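Local coordinates for BH2331 protein (Bacillus halodurans, PDB 1VL5) that probably transfers methyl groups from S-adenosylmethionine to an unidentified substrate, at residues A[139-144]-A[151-156]; A[194-199]-A[211-216]; A[40-45]-A[97-102]; A[164-167]-A[171-174]. One frame throughout, in Å; residues are numbered along the deposited sequence.

Contact 1 of 4, residues A[139-144]-A[151-156]; sequences VDNSAP and VFYNYV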
loop_
_atom_site.group_PDB
_atom_site.type_symbol
_atom_site.label_atom_id
_atom_site.label_comp_id
_atom_site.label_asym_id
_atom_site.label_seq_id
_atom_site.Cartn_x
_atom_site.Cartn_y
_atom_site.Cartn_z
ATOM N N VAL A 139 1.412 2.682 3.723
ATOM C CA VAL A 139 0.832 1.410 4.118
ATOM C C VAL A 139 0.994 0.458 2.935
ATOM O O VAL A 139 0.702 0.827 1.787
ATOM C CB VAL A 139 -0.671 1.510 4.485
ATOM C CG1 VAL A 139 -1.272 0.103 4.644
ATOM C CG2 VAL A 139 -0.868 2.263 5.766
ATOM N N ASP A 140 1.556 -0.717 3.207
ATOM C CA ASP A 140 1.728 -1.724 2.201
ATOM C C ASP A 140 2.002 -3.066 2.835
ATOM O O ASP A 140 2.385 -3.172 3.990
ATOM C CB ASP A 140 2.903 -1.354 1.264
ATOM C CG ASP A 140 2.694 -1.856 -0.187
ATOM O OD1 ASP A 140 1.571 -2.276 -0.529
ATOM O OD2 ASP A 140 3.679 -1.854 -0.944
ATOM N N ASN A 141 1.910 -4.095 2.007
ATOM C CA ASN A 141 2.376 -5.434 2.375
ATOM C C ASN A 141 3.856 -5.449 2.336
ATOM O O ASN A 141 4.465 -4.723 1.549
ATOM C CB ASN A 141 1.878 -6.467 1.399
ATOM C CG ASN A 141 0.410 -6.333 1.161
ATOM O OD1 ASN A 141 -0.402 -6.421 2.100
ATOM N ND2 ASN A 141 0.051 -6.061 -0.100
ATOM N N SER A 142 4.424 -6.282 3.211
ATOM C CA SER A 142 5.854 -6.328 3.453
ATOM C C SER A 142 6.364 -7.742 3.353
ATOM O O SER A 142 5.648 -8.660 3.588
ATOM C CB SER A 142 6.212 -5.676 4.800
ATOM O OG SER A 142 5.400 -6.157 5.846
ATOM N N ALA A 143 7.627 -7.881 2.956
ATOM C CA ALA A 143 8.303 -9.161 2.842
ATOM C C ALA A 143 9.183 -9.415 4.064
ATOM O O ALA A 143 9.691 -8.463 4.651
ATOM C CB ALA A 143 9.178 -9.150 1.566
ATOM N N PRO A 144 9.325 -10.685 4.459
ATOM C CA PRO A 144 10.267 -11.075 5.511
ATOM C C PRO A 144 11.689 -10.623 5.230
ATOM O O PRO A 144 12.135 -10.465 4.071
ATOM C CB PRO A 144 10.208 -12.605 5.481
ATOM C CG PRO A 144 8.889 -12.912 5.000
ATOM C CD PRO A 144 8.545 -11.837 3.998
ATOM N N VAL A 151 11.507 -13.944 -1.252
ATOM C CA VAL A 151 11.397 -14.307 -2.637
ATOM C C VAL A 151 10.109 -15.135 -2.901
ATOM O O VAL A 151 9.390 -14.918 -3.911
ATOM C CB VAL A 151 12.682 -14.994 -3.108
ATOM C CG1 VAL A 151 12.591 -15.459 -4.569
ATOM C CG2 VAL A 151 13.870 -14.000 -3.013
ATOM N N PHE A 152 9.796 -16.025 -1.979
ATOM C CA PHE A 152 8.665 -16.908 -2.105
ATOM C C PHE A 152 7.363 -16.143 -2.017
ATOM O O PHE A 152 6.464 -16.358 -2.832
ATOM C CB PHE A 152 8.755 -17.982 -0.991
ATOM C CG PHE A 152 7.544 -18.861 -0.891
ATOM C CD1 PHE A 152 7.354 -19.929 -1.753
ATOM C CD2 PHE A 152 6.591 -18.624 0.053
ATOM C CE1 PHE A 152 6.241 -20.710 -1.646
ATOM C CE2 PHE A 152 5.490 -19.394 0.129
ATOM C CZ PHE A 152 5.313 -20.441 -0.708
ATOM N N TYR A 153 7.274 -15.260 -1.014
ATOM C CA TYR A 153 6.094 -14.443 -0.763
ATOM C C TYR A 153 5.842 -13.614 -2.005
ATOM O O TYR A 153 4.747 -13.585 -2.519
ATOM C CB TYR A 153 6.281 -13.525 0.477
ATOM C CG TYR A 153 5.160 -12.545 0.621
ATOM C CD1 TYR A 153 3.893 -12.977 0.967
ATOM C CD2 TYR A 153 5.341 -11.173 0.349
ATOM C CE1 TYR A 153 2.807 -12.065 1.060
ATOM C CE2 TYR A 153 4.226 -10.256 0.417
ATOM C CZ TYR A 153 2.989 -10.719 0.769
ATOM O OH TYR A 153 1.890 -9.849 0.847
ATOM N N ASN A 154 6.882 -12.969 -2.515
ATOM C CA ASN A 154 6.732 -12.128 -3.663
ATOM C C ASN A 154 6.386 -12.935 -4.948
ATOM O O ASN A 154 5.582 -12.476 -5.771
ATOM C CB ASN A 154 7.988 -11.284 -3.864
ATOM C CG ASN A 154 7.921 -9.987 -3.113
ATOM O OD1 ASN A 154 7.048 -9.169 -3.394
ATOM N ND2 ASN A 154 8.784 -9.812 -2.104
ATOM N N TYR A 155 6.999 -14.105 -5.123
ATOM C CA TYR A 155 6.670 -14.960 -6.294
ATOM C C TYR A 155 5.170 -15.310 -6.295
ATOM O O TYR A 155 4.450 -15.185 -7.298
ATOM C CB TYR A 155 7.517 -16.243 -6.297
ATOM C CG TYR A 155 7.093 -17.222 -7.375
ATOM C CD1 TYR A 155 7.655 -17.185 -8.636
ATOM C CD2 TYR A 155 6.099 -18.168 -7.122
ATOM C CE1 TYR A 155 7.225 -18.087 -9.639
ATOM C CE2 TYR A 155 5.664 -19.059 -8.103
ATOM C CZ TYR A 155 6.213 -19.027 -9.363
ATOM O OH TYR A 155 5.740 -19.971 -10.318
ATOM N N VAL A 156 4.679 -15.686 -5.134
ATOM C CA VAL A 156 3.265 -15.989 -4.948
ATOM C C VAL A 156 2.331 -14.803 -5.224
ATOM O O VAL A 156 1.270 -14.944 -5.876
ATOM C CB VAL A 156 3.061 -16.556 -3.519
ATOM C CG1 VAL A 156 1.619 -16.699 -3.200
ATOM C CG2 VAL A 156 3.812 -17.950 -3.387
HETATM O O HOH W 1 0.181 -9.003 3.682
#

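Contact 2 of 4, residues A[194-199]-A[211-216]; sequences FIFEDW and QELSDF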
loop_
_atom_site.group_PDB
_atom_site.type_symbol
_atom_site.label_atom_id
_atom_site.label_comp_id
_atom_site.label_asym_id
_atom_site.label_seq_id
_atom_site.Cartn_x
_atom_site.Cartn_y
_atom_site.Cartn_z
ATOM N N PHE A 194 -5.254 -14.581 4.721
ATOM C CA PHE A 194 -5.895 -14.582 3.417
ATOM C C PHE A 194 -6.544 -15.918 3.161
ATOM O O PHE A 194 -5.937 -16.946 3.375
ATOM C CB PHE A 194 -4.839 -14.297 2.357
ATOM C CG PHE A 194 -4.237 -12.953 2.513
ATOM C CD1 PHE A 194 -4.916 -11.829 2.064
ATOM C CD2 PHE A 194 -3.040 -12.791 3.182
ATOM C CE1 PHE A 194 -4.374 -10.555 2.238
ATOM C CE2 PHE A 194 -2.480 -11.534 3.345
ATOM C CZ PHE A 194 -3.145 -10.417 2.873
ATOM N N ILE A 195 -7.798 -15.877 2.715
ATOM C CA ILE A 195 -8.527 -17.030 2.261
ATOM C C ILE A 195 -8.171 -17.226 0.770
ATOM O O ILE A 195 -8.525 -16.426 -0.055
ATOM C CB ILE A 195 -10.033 -16.837 2.469
ATOM C CG1 ILE A 195 -10.340 -16.502 3.921
ATOM C CG2 ILE A 195 -10.777 -18.057 2.072
ATOM C CD1 ILE A 195 -9.832 -17.510 4.911
ATOM N N PHE A 196 -7.427 -18.279 0.453
ATOM C CA PHE A 196 -6.807 -18.432 -0.855
ATOM C C PHE A 196 -7.724 -18.291 -2.017
ATOM O O PHE A 196 -7.392 -17.638 -2.992
ATOM C CB PHE A 196 -6.112 -19.786 -0.939
ATOM C CG PHE A 196 -5.382 -20.039 -2.250
ATOM C CD1 PHE A 196 -4.096 -19.571 -2.446
ATOM C CD2 PHE A 196 -5.947 -20.823 -3.213
ATOM C CE1 PHE A 196 -3.418 -19.827 -3.626
ATOM C CE2 PHE A 196 -5.267 -21.088 -4.429
ATOM C CZ PHE A 196 -3.992 -20.601 -4.602
ATOM N N GLU A 197 -8.913 -18.871 -1.919
ATOM C CA GLU A 197 -9.874 -18.849 -3.022
ATOM C C GLU A 197 -10.411 -17.458 -3.254
ATOM O O GLU A 197 -10.543 -17.020 -4.397
ATOM C CB GLU A 197 -11.043 -19.836 -2.771
ATOM C CG GLU A 197 -11.678 -20.361 -4.048
ATOM C CD GLU A 197 -10.734 -21.236 -4.896
ATOM O OE1 GLU A 197 -9.735 -21.823 -4.363
ATOM O OE2 GLU A 197 -11.036 -21.356 -6.102
ATOM N N ASP A 198 -10.728 -16.775 -2.170
ATOM C CA ASP A 198 -11.291 -15.421 -2.227
ATOM C C ASP A 198 -10.252 -14.423 -2.744
ATOM O O ASP A 198 -10.559 -13.560 -3.548
ATOM C CB ASP A 198 -11.747 -14.963 -0.825
ATOM C CG ASP A 198 -12.863 -15.839 -0.224
ATOM O OD1 ASP A 198 -13.553 -16.568 -0.958
ATOM O OD2 ASP A 198 -13.063 -15.773 1.012
ATOM N N TRP A 199 -9.047 -14.528 -2.203
ATOM C CA TRP A 199 -7.894 -13.720 -2.573
ATOM C C TRP A 199 -7.614 -13.861 -4.048
ATOM O O TRP A 199 -7.375 -12.884 -4.721
ATOM C CB TRP A 199 -6.709 -14.181 -1.726
ATOM C CG TRP A 199 -5.390 -13.544 -1.977
ATOM C CD1 TRP A 199 -5.015 -12.259 -1.684
ATOM C CD2 TRP A 199 -4.236 -14.181 -2.512
ATOM N NE1 TRP A 199 -3.712 -12.062 -2.013
ATOM C CE2 TRP A 199 -3.205 -13.212 -2.542
ATOM C CE3 TRP A 199 -3.978 -15.467 -2.992
ATOM C CZ2 TRP A 199 -1.929 -13.499 -2.996
ATOM C CZ3 TRP A 199 -2.721 -15.753 -3.469
ATOM C CH2 TRP A 199 -1.706 -14.758 -3.476
ATOM N N GLN A 211 -5.196 -23.696 -9.372
ATOM C CA GLN A 211 -4.732 -25.040 -9.056
ATOM C C GLN A 211 -3.197 -25.093 -9.096
ATOM O O GLN A 211 -2.534 -25.763 -8.289
ATOM C CB GLN A 211 -5.268 -26.036 -10.098
ATOM C CG GLN A 211 -4.924 -27.491 -9.782
ATOM C CD GLN A 211 -5.631 -27.920 -8.512
ATOM O OE1 GLN A 211 -6.864 -27.917 -8.457
ATOM N NE2 GLN A 211 -4.870 -28.281 -7.488
ATOM N N GLU A 212 -2.635 -24.407 -10.085
ATOM C CA GLU A 212 -1.197 -24.429 -10.288
ATOM C C GLU A 212 -0.529 -23.757 -9.079
ATOM O O GLU A 212 0.427 -24.259 -8.520
ATOM C CB GLU A 212 -0.845 -23.669 -11.567
ATOM C CG GLU A 212 0.645 -23.638 -11.809
ATOM C CD GLU A 212 1.026 -22.697 -12.926
ATOM O OE1 GLU A 212 0.698 -21.502 -12.806
ATOM O OE2 GLU A 212 1.630 -23.152 -13.915
ATOM N N LEU A 213 -1.069 -22.626 -8.677
ATOM C CA LEU A 213 -0.463 -21.860 -7.591
ATOM C C LEU A 213 -0.588 -22.621 -6.250
ATOM O O LEU A 213 0.351 -22.689 -5.470
ATOM C CB LEU A 213 -1.113 -20.487 -7.510
ATOM C CG LEU A 213 -0.662 -19.554 -6.378
ATOM C CD1 LEU A 213 0.861 -19.422 -6.324
ATOM C CD2 LEU A 213 -1.287 -18.186 -6.587
ATOM N N SER A 214 -1.748 -23.208 -5.999
ATOM C CA SER A 214 -1.942 -24.032 -4.796
ATOM C C SER A 214 -0.938 -25.232 -4.790
ATOM O O SER A 214 -0.270 -25.495 -3.806
ATOM C CB SER A 214 -3.389 -24.493 -4.748
ATOM O OG SER A 214 -3.606 -25.451 -3.736
ATOM N N ASP A 215 -0.853 -25.921 -5.912
ATOM C CA ASP A 215 0.071 -27.041 -6.081
ATOM C C ASP A 215 1.500 -26.604 -5.794
ATOM O O ASP A 215 2.227 -27.297 -5.053
ATOM C CB ASP A 215 -0.025 -27.629 -7.510
ATOM C CG ASP A 215 -1.244 -28.488 -7.713
ATOM O OD1 ASP A 215 -1.863 -28.880 -6.697
ATOM O OD2 ASP A 215 -1.585 -28.780 -8.898
ATOM N N PHE A 216 1.886 -25.430 -6.309
ATOM C CA PHE A 216 3.228 -24.900 -6.053
ATOM C C PHE A 216 3.500 -24.604 -4.547
ATOM O O PHE A 216 4.577 -24.892 -3.983
ATOM C CB PHE A 216 3.436 -23.617 -6.905
ATOM C CG PHE A 216 4.667 -22.813 -6.523
ATOM C CD1 PHE A 216 5.911 -23.125 -7.056
ATOM C CD2 PHE A 216 4.581 -21.763 -5.611
ATOM C CE1 PHE A 216 7.066 -22.395 -6.672
ATOM C CE2 PHE A 216 5.705 -21.039 -5.244
ATOM C CZ PHE A 216 6.954 -21.360 -5.789
#

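Contact 3 of 4, residues A[40-45]-A[97-102]; sequences EVLDVA and MPFTDE. Unlike the reference sequence in segment 97-102: Met97 (reference Leu).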
loop_
_atom_site.group_PDB
_atom_site.type_symbol
_atom_site.label_atom_id
_atom_site.label_comp_id
_atom_site.label_asym_id
_atom_site.label_seq_id
_atom_site.Cartn_x
_atom_site.Cartn_y
_atom_site.Cartn_z
ATOM N N GLU A 40 -3.504 20.069 3.801
ATOM C CA GLU A 40 -3.648 19.680 2.435
ATOM C C GLU A 40 -2.915 18.342 2.229
ATOM O O GLU A 40 -1.721 18.229 2.484
ATOM C CB GLU A 40 -3.087 20.736 1.529
ATOM C CG GLU A 40 -3.460 20.468 0.068
ATOM C CD GLU A 40 -3.449 21.728 -0.736
ATOM O OE1 GLU A 40 -3.896 22.771 -0.171
ATOM O OE2 GLU A 40 -2.989 21.655 -1.895
ATOM N N VAL A 41 -3.679 17.350 1.767
ATOM C CA VAL A 41 -3.281 15.963 1.695
ATOM C C VAL A 41 -3.195 15.531 0.238
ATOM O O VAL A 41 -4.094 15.814 -0.526
ATOM C CB VAL A 41 -4.296 15.099 2.397
ATOM C CG1 VAL A 41 -3.895 13.576 2.344
ATOM C CG2 VAL A 41 -4.503 15.547 3.823
ATOM N N LEU A 42 -2.102 14.842 -0.137
ATOM C CA LEU A 42 -2.004 14.177 -1.401
ATOM C C LEU A 42 -2.112 12.660 -1.198
ATOM O O LEU A 42 -1.262 12.034 -0.520
ATOM C CB LEU A 42 -0.651 14.524 -2.046
ATOM C CG LEU A 42 -0.233 13.783 -3.298
ATOM C CD1 LEU A 42 -1.131 14.242 -4.366
ATOM C CD2 LEU A 42 1.252 13.992 -3.669
ATOM N N ASP A 43 -3.148 12.065 -1.790
ATOM C CA ASP A 43 -3.377 10.614 -1.747
ATOM C C ASP A 43 -2.839 9.982 -3.018
ATOM O O ASP A 43 -3.439 10.110 -4.078
ATOM C CB ASP A 43 -4.872 10.322 -1.542
ATOM C CG ASP A 43 -5.180 8.819 -1.350
ATOM O OD1 ASP A 43 -4.285 8.024 -0.894
ATOM O OD2 ASP A 43 -6.330 8.431 -1.666
ATOM N N VAL A 44 -1.622 9.435 -2.916
ATOM C CA VAL A 44 -0.890 8.877 -4.042
ATOM C C VAL A 44 -1.432 7.485 -4.403
ATOM O O VAL A 44 -1.555 6.607 -3.528
ATOM C CB VAL A 44 0.650 8.845 -3.763
ATOM C CG1 VAL A 44 1.417 8.236 -4.911
ATOM C CG2 VAL A 44 1.169 10.229 -3.485
ATOM N N ALA A 45 -1.739 7.304 -5.702
ATOM C CA ALA A 45 -2.312 6.074 -6.251
ATOM C C ALA A 45 -3.628 5.816 -5.548
ATOM O O ALA A 45 -3.846 4.816 -4.865
ATOM C CB ALA A 45 -1.338 4.915 -6.063
HETATM N N MSE A 97 6.043 13.498 -9.885
HETATM C CA MSE A 97 4.780 14.127 -9.541
HETATM C C MSE A 97 4.730 15.593 -9.887
HETATM O O MSE A 97 5.622 16.346 -9.539
HETATM C CB MSE A 97 4.496 13.941 -8.067
HETATM C CG MSE A 97 4.312 12.505 -7.736
HETATM SE SE MSE A 97 3.461 12.371 -6.059
HETATM C CE MSE A 97 5.056 12.252 -4.884
ATOM N N PRO A 98 3.641 16.011 -10.529
ATOM C CA PRO A 98 3.554 17.317 -11.116
ATOM C C PRO A 98 3.047 18.370 -10.140
ATOM O O PRO A 98 2.087 19.124 -10.433
ATOM C CB PRO A 98 2.567 17.066 -12.241
ATOM C CG PRO A 98 1.551 16.193 -11.540
ATOM C CD PRO A 98 2.394 15.254 -10.715
ATOM N N PHE A 99 3.685 18.433 -8.987
ATOM C CA PHE A 99 3.306 19.364 -7.969
ATOM C C PHE A 99 4.546 20.113 -7.603
ATOM O O PHE A 99 5.647 19.641 -7.841
ATOM C CB PHE A 99 2.721 18.671 -6.737
ATOM C CG PHE A 99 1.547 17.809 -7.048
ATOM C CD1 PHE A 99 0.368 18.364 -7.465
ATOM C CD2 PHE A 99 1.638 16.423 -6.945
ATOM C CE1 PHE A 99 -0.724 17.561 -7.790
ATOM C CE2 PHE A 99 0.553 15.607 -7.268
ATOM C CZ PHE A 99 -0.620 16.169 -7.677
ATOM N N THR A 100 4.343 21.270 -7.006
ATOM C CA THR A 100 5.429 22.126 -6.586
ATOM C C THR A 100 5.994 21.607 -5.289
ATOM O O THR A 100 5.352 20.826 -4.582
ATOM C CB THR A 100 5.010 23.582 -6.449
ATOM O OG1 THR A 100 3.802 23.658 -5.690
ATOM C CG2 THR A 100 4.816 24.208 -7.826
ATOM N N ASP A 101 7.228 22.016 -5.025
ATOM C CA ASP A 101 7.912 21.704 -3.804
ATOM C C ASP A 101 7.097 22.244 -2.650
ATOM O O ASP A 101 6.505 23.311 -2.768
ATOM C CB ASP A 101 9.261 22.404 -3.749
ATOM C CG ASP A 101 10.298 21.842 -4.708
ATOM O OD1 ASP A 101 9.991 21.072 -5.620
ATOM O OD2 ASP A 101 11.463 22.222 -4.532
ATOM N N GLU A 102 7.097 21.531 -1.530
ATOM C CA GLU A 102 6.550 22.049 -0.255
ATOM C C GLU A 102 5.136 22.477 -0.388
ATOM O O GLU A 102 4.747 23.507 0.154
ATOM C CB GLU A 102 7.395 23.219 0.269
ATOM C CG GLU A 102 8.747 22.732 0.743
ATOM C CD GLU A 102 9.662 23.840 1.212
ATOM O OE1 GLU A 102 9.166 24.924 1.574
ATOM O OE2 GLU A 102 10.875 23.608 1.223
#

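Contact 4 of 4, residues A[164-167]-A[171-174]; sequences HHRA and SDWL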
loop_
_atom_site.group_PDB
_atom_site.type_symbol
_atom_site.label_atom_id
_atom_site.label_comp_id
_atom_site.label_asym_id
_atom_site.label_seq_id
_atom_site.Cartn_x
_atom_site.Cartn_y
_atom_site.Cartn_z
ATOM N N HIS A 164 1.804 -7.000 -9.876
ATOM C CA HIS A 164 2.605 -6.885 -8.671
ATOM C C HIS A 164 4.072 -6.698 -9.055
ATOM O O HIS A 164 4.619 -7.488 -9.838
ATOM C CB HIS A 164 2.450 -8.145 -7.833
ATOM C CG HIS A 164 3.326 -8.203 -6.618
ATOM N ND1 HIS A 164 2.944 -7.683 -5.412
ATOM C CD2 HIS A 164 4.566 -8.717 -6.428
ATOM C CE1 HIS A 164 3.880 -7.923 -4.515
ATOM N NE2 HIS A 164 4.881 -8.543 -5.104
ATOM N N HIS A 165 4.720 -5.664 -8.524
ATOM C CA HIS A 165 6.165 -5.573 -8.664
ATOM C C HIS A 165 6.905 -6.192 -7.479
ATOM O O HIS A 165 7.568 -7.241 -7.595
ATOM C CB HIS A 165 6.606 -4.134 -8.893
ATOM C CG HIS A 165 8.098 -3.988 -9.005
ATOM N ND1 HIS A 165 8.872 -4.877 -9.716
ATOM C CD2 HIS A 165 8.957 -3.076 -8.491
ATOM C CE1 HIS A 165 10.141 -4.526 -9.624
ATOM N NE2 HIS A 165 10.221 -3.428 -8.899
ATOM N N ARG A 166 6.807 -5.553 -6.319
ATOM C CA ARG A 166 7.542 -6.046 -5.156
ATOM C C ARG A 166 6.994 -5.505 -3.872
ATOM O O ARG A 166 6.712 -4.317 -3.759
ATOM C CB ARG A 166 9.033 -5.712 -5.251
ATOM C CG ARG A 166 9.813 -6.142 -4.053
ATOM C CD ARG A 166 11.339 -6.094 -4.257
ATOM N NE ARG A 166 12.040 -6.244 -2.976
ATOM C CZ ARG A 166 12.106 -7.383 -2.275
ATOM N NH1 ARG A 166 11.513 -8.466 -2.712
ATOM N NH2 ARG A 166 12.735 -7.428 -1.109
ATOM N N ALA A 167 6.774 -6.417 -2.942
ATOM C CA ALA A 167 6.577 -6.114 -1.534
ATOM C C ALA A 167 7.954 -6.139 -0.896
ATOM O O ALA A 167 8.601 -7.170 -0.861
ATOM C CB ALA A 167 5.655 -7.152 -0.891
ATOM N N SER A 171 13.248 -3.534 6.229
ATOM C CA SER A 171 14.578 -2.924 6.154
ATOM C C SER A 171 14.793 -2.150 4.861
ATOM O O SER A 171 15.512 -1.151 4.865
ATOM C CB SER A 171 15.678 -3.982 6.281
ATOM O OG SER A 171 15.464 -5.004 5.314
ATOM N N ASP A 172 14.159 -2.595 3.778
ATOM C CA ASP A 172 14.257 -1.922 2.484
ATOM C C ASP A 172 13.589 -0.571 2.610
ATOM O O ASP A 172 14.108 0.421 2.117
ATOM C CB ASP A 172 13.551 -2.688 1.361
ATOM C CG ASP A 172 14.248 -3.993 0.940
ATOM O OD1 ASP A 172 15.481 -4.118 1.075
ATOM O OD2 ASP A 172 13.507 -4.893 0.449
ATOM N N TRP A 173 12.414 -0.521 3.228
ATOM C CA TRP A 173 11.715 0.747 3.435
ATOM C C TRP A 173 12.477 1.707 4.366
ATOM O O TRP A 173 12.483 2.896 4.140
ATOM C CB TRP A 173 10.285 0.553 3.990
ATOM C CG TRP A 173 9.350 0.132 2.964
ATOM C CD1 TRP A 173 8.702 -1.066 2.883
ATOM C CD2 TRP A 173 8.957 0.883 1.824
ATOM N NE1 TRP A 173 7.921 -1.093 1.759
ATOM C CE2 TRP A 173 8.059 0.089 1.093
ATOM C CE3 TRP A 173 9.257 2.172 1.360
ATOM C CZ2 TRP A 173 7.490 0.512 -0.088
ATOM C CZ3 TRP A 173 8.674 2.603 0.197
ATOM C CH2 TRP A 173 7.785 1.778 -0.515
ATOM N N LEU A 174 13.066 1.199 5.438
ATOM C CA LEU A 174 13.878 2.022 6.301
ATOM C C LEU A 174 15.020 2.693 5.563
ATOM O O LEU A 174 15.293 3.891 5.781
ATOM C CB LEU A 174 14.496 1.210 7.438
ATOM C CG LEU A 174 13.614 0.532 8.488
ATOM C CD1 LEU A 174 14.522 -0.226 9.457
ATOM C CD2 LEU A 174 12.747 1.508 9.202
#

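Contact 1 of 4, residues A[139-144]-A[151-156]
Tyr153 reaches from helix 147-160 to the end of strand 134-142 and sets its hydroxyl against the side chain of Asn141 and its ring beside the backbone of Ser142 and Ala143. Its CG stands anti to the backbone N (chi1 172°), which sends the ring straight off the helix toward the strand. The hydroxyl end arrives at Asn141, where OH lies 3.4 Å from CB, near the plane of the ring and so at its edge. Asn141 holds CG beside its backbone N and anti to its carbonyl carbon (chi1 -49°), and its amide plane is turned 69° from the phenol. The two side chains cross nearly at right angles and touch without a direct polar bond. A water links them instead: it donates to Asn141 OD1 at 3.1 Å and stands 3.4 Å from Tyr153 OH, a weak link. Farther back along the ring, CE2 comes within 3.8 Å of the carbonyl O of Ser142, approaching obliquely. The strand is the last parallel one of a class I methyltransferase-type sheet, and the helix follows it after a short connection, so the tyrosine spans from the helix to the strand's C-terminal end. Next to it, Asn154 brings ND2 to 3.7 Å from the methyl CB of Ala143. The amide of this buried asparagine is fixed from both ends: OD1 accepts from His164 NE2 and from the backbone N of Ala167, while ND2 bonds to Asp150 OD1. On the strand, the CB of Ser142 points away from the helix and its OG bonds to Glu243 of strand 236-250.

Contact 2 of 4, residues A[194-199]-A[211-216]
Phe196 and Ser214 mark the closest approach of the two backbones, with their CA atoms 8.4 Å apart, where the first turn of helix 196-202 faces helix 207-218; Ile195, the last residue of strand 183-195, is the N-cap. The gap is filled mainly by the Phe196 ring. Its CG is anti to the backbone N (chi1 -178°), carrying the ring outward so that its far end, CE1, CZ and CE2, is driven against the other helix. Leu213 meets it at the edge: CG lies near the ring plane, 3.9 Å from CE1. On the neighbouring side of the tip, CE2 is 3.9 Å from Ser214 CB, and CZ comes obliquely within 3.7 Å of the backbone N of Ser214. The hydroxyl of Ser214 turns elsewhere, OG bonding to the backbone N of Val237 on strand 236-250, so the serine offers the phenylalanine its methylene. One turn on from Phe196, Trp199 adds a lighter touch, CZ3 to Leu213 CD2 at 4.2 Å. Its indole packs edge-to-face with Phe240 and makes a cation-pi contact with Arg160. At the exposed side of helix 207-218, Gln211 NE2 donates to Asp215 OD1 one turn later (3.2 Å, 147°), meeting the carboxylate from above its plane. Strands 183-195 and 236-250 are the antiparallel pair that closes one edge of the sheet in class I methyltransferases. Here their connection is expanded by helices, and the contact is the apolar packing of two helices within that insertion.

Contact 3 of 4, residues A[40-45]-A[97-102]
Leu42 projects from strand 40-44 as a forked knob between the side chains of Met97 and Phe99. One prong, CD1, rests 3.6 Å from Phe99 CE2, coming at the ring obliquely. The other, CD2, faces Met97, a selenomethionine where the reference sequence has leucine. Because Leu42 and Val44 share one face of the strand, their branches form a shallow notch, and the selenium sits in it, 3.6 Å from Leu42 CD2 and 4.1 Å from Val44 CG2. These selenium distances belong to one of two deposited conformers and are accordingly less certain. The Met97 chain bends at its last torsion (chi3 -92°), which turns CE off the line of the side chain. Strand 40-44 is central in the parallel part of a Rossmann-like methyltransferase sheet, and residues 97-102 belong to the loop entering strand 104-110; Met97 and Phe99 of this loop pack on one face of the strand. Between the two loop residues, Pro98 centres an inverse gamma turn and lays CD over one face of the Phe99 ring, toward its rim. Phe65 and Phe104 meet that ring edge-to-face, and Val129 of helix 119-129 touches both Leu42 and Phe99.

Contact 4 of 4, residues A[164-167]-A[171-174]
Arg166 has CG anti to its backbone N, its chain is extended from there to NE, and a bend at the last torsion (chi4 71°) turns the guanidinium, whose NH2 meets Asp172 on the first turn of helix 170-180. Asp172 has its CG beside its own backbone N, and its CB points toward the loop. The result is a salt bridge through a single pair of atoms: NH2 donates to OD2 at 3.1 Å. The bond is fairly straight, 161° at the hydrogen, and OD2 lies at the edge of the guanidinium, near its plane. Seen from the acceptor, the nitrogen arrives nearly in line with the CG-OD2 bond. The two planes are twisted 63° apart, so this is an end-on link and not a two-pronged pairing of flat groups. The same OD2 also accepts from the backbone N of Lys169, just before the helix, so two donors share this one oxygen. Arg166 is likewise shared, its NH1 forming a salt bridge with Asp150 of helix 147-160. The guanidinium thereby joins the beginnings of two successive helices that lie between the last parallel strand and the antiparallel pair of the methyltransferase sheet. Nearer the backbone, the arginine is flanked by histidines: its N sits 3.7 Å above one face of the His164 ring, toward the rim, and CB lies over one face of His165, also toward the rim. Backbone bonds join His165 and Arg166 to His114.

Contacts 1, 2 and 3 are buried and reach the same sheet, whereas contact 4 is a surface pairing. Contact 3 works on the parallel half by purely apolar packing, and lies across the chain's centre from contacts 1 and 2, its centre about 37 Å from that of contact 2. Contact 2 is also apolar between its segments, but belongs to the helical insertion at the antiparallel edge. Helix 147-160 joins contacts 1 and 2, since Phe152 and Tyr155 pack on Phe216. Contacts 1 and 4 adjoin, centres about 8 Å apart, since Asn154 of contact 1 reaches the 164-167 loop. Chemistry follows place: water-linked packing at contact 1, a charged pair at contact 4.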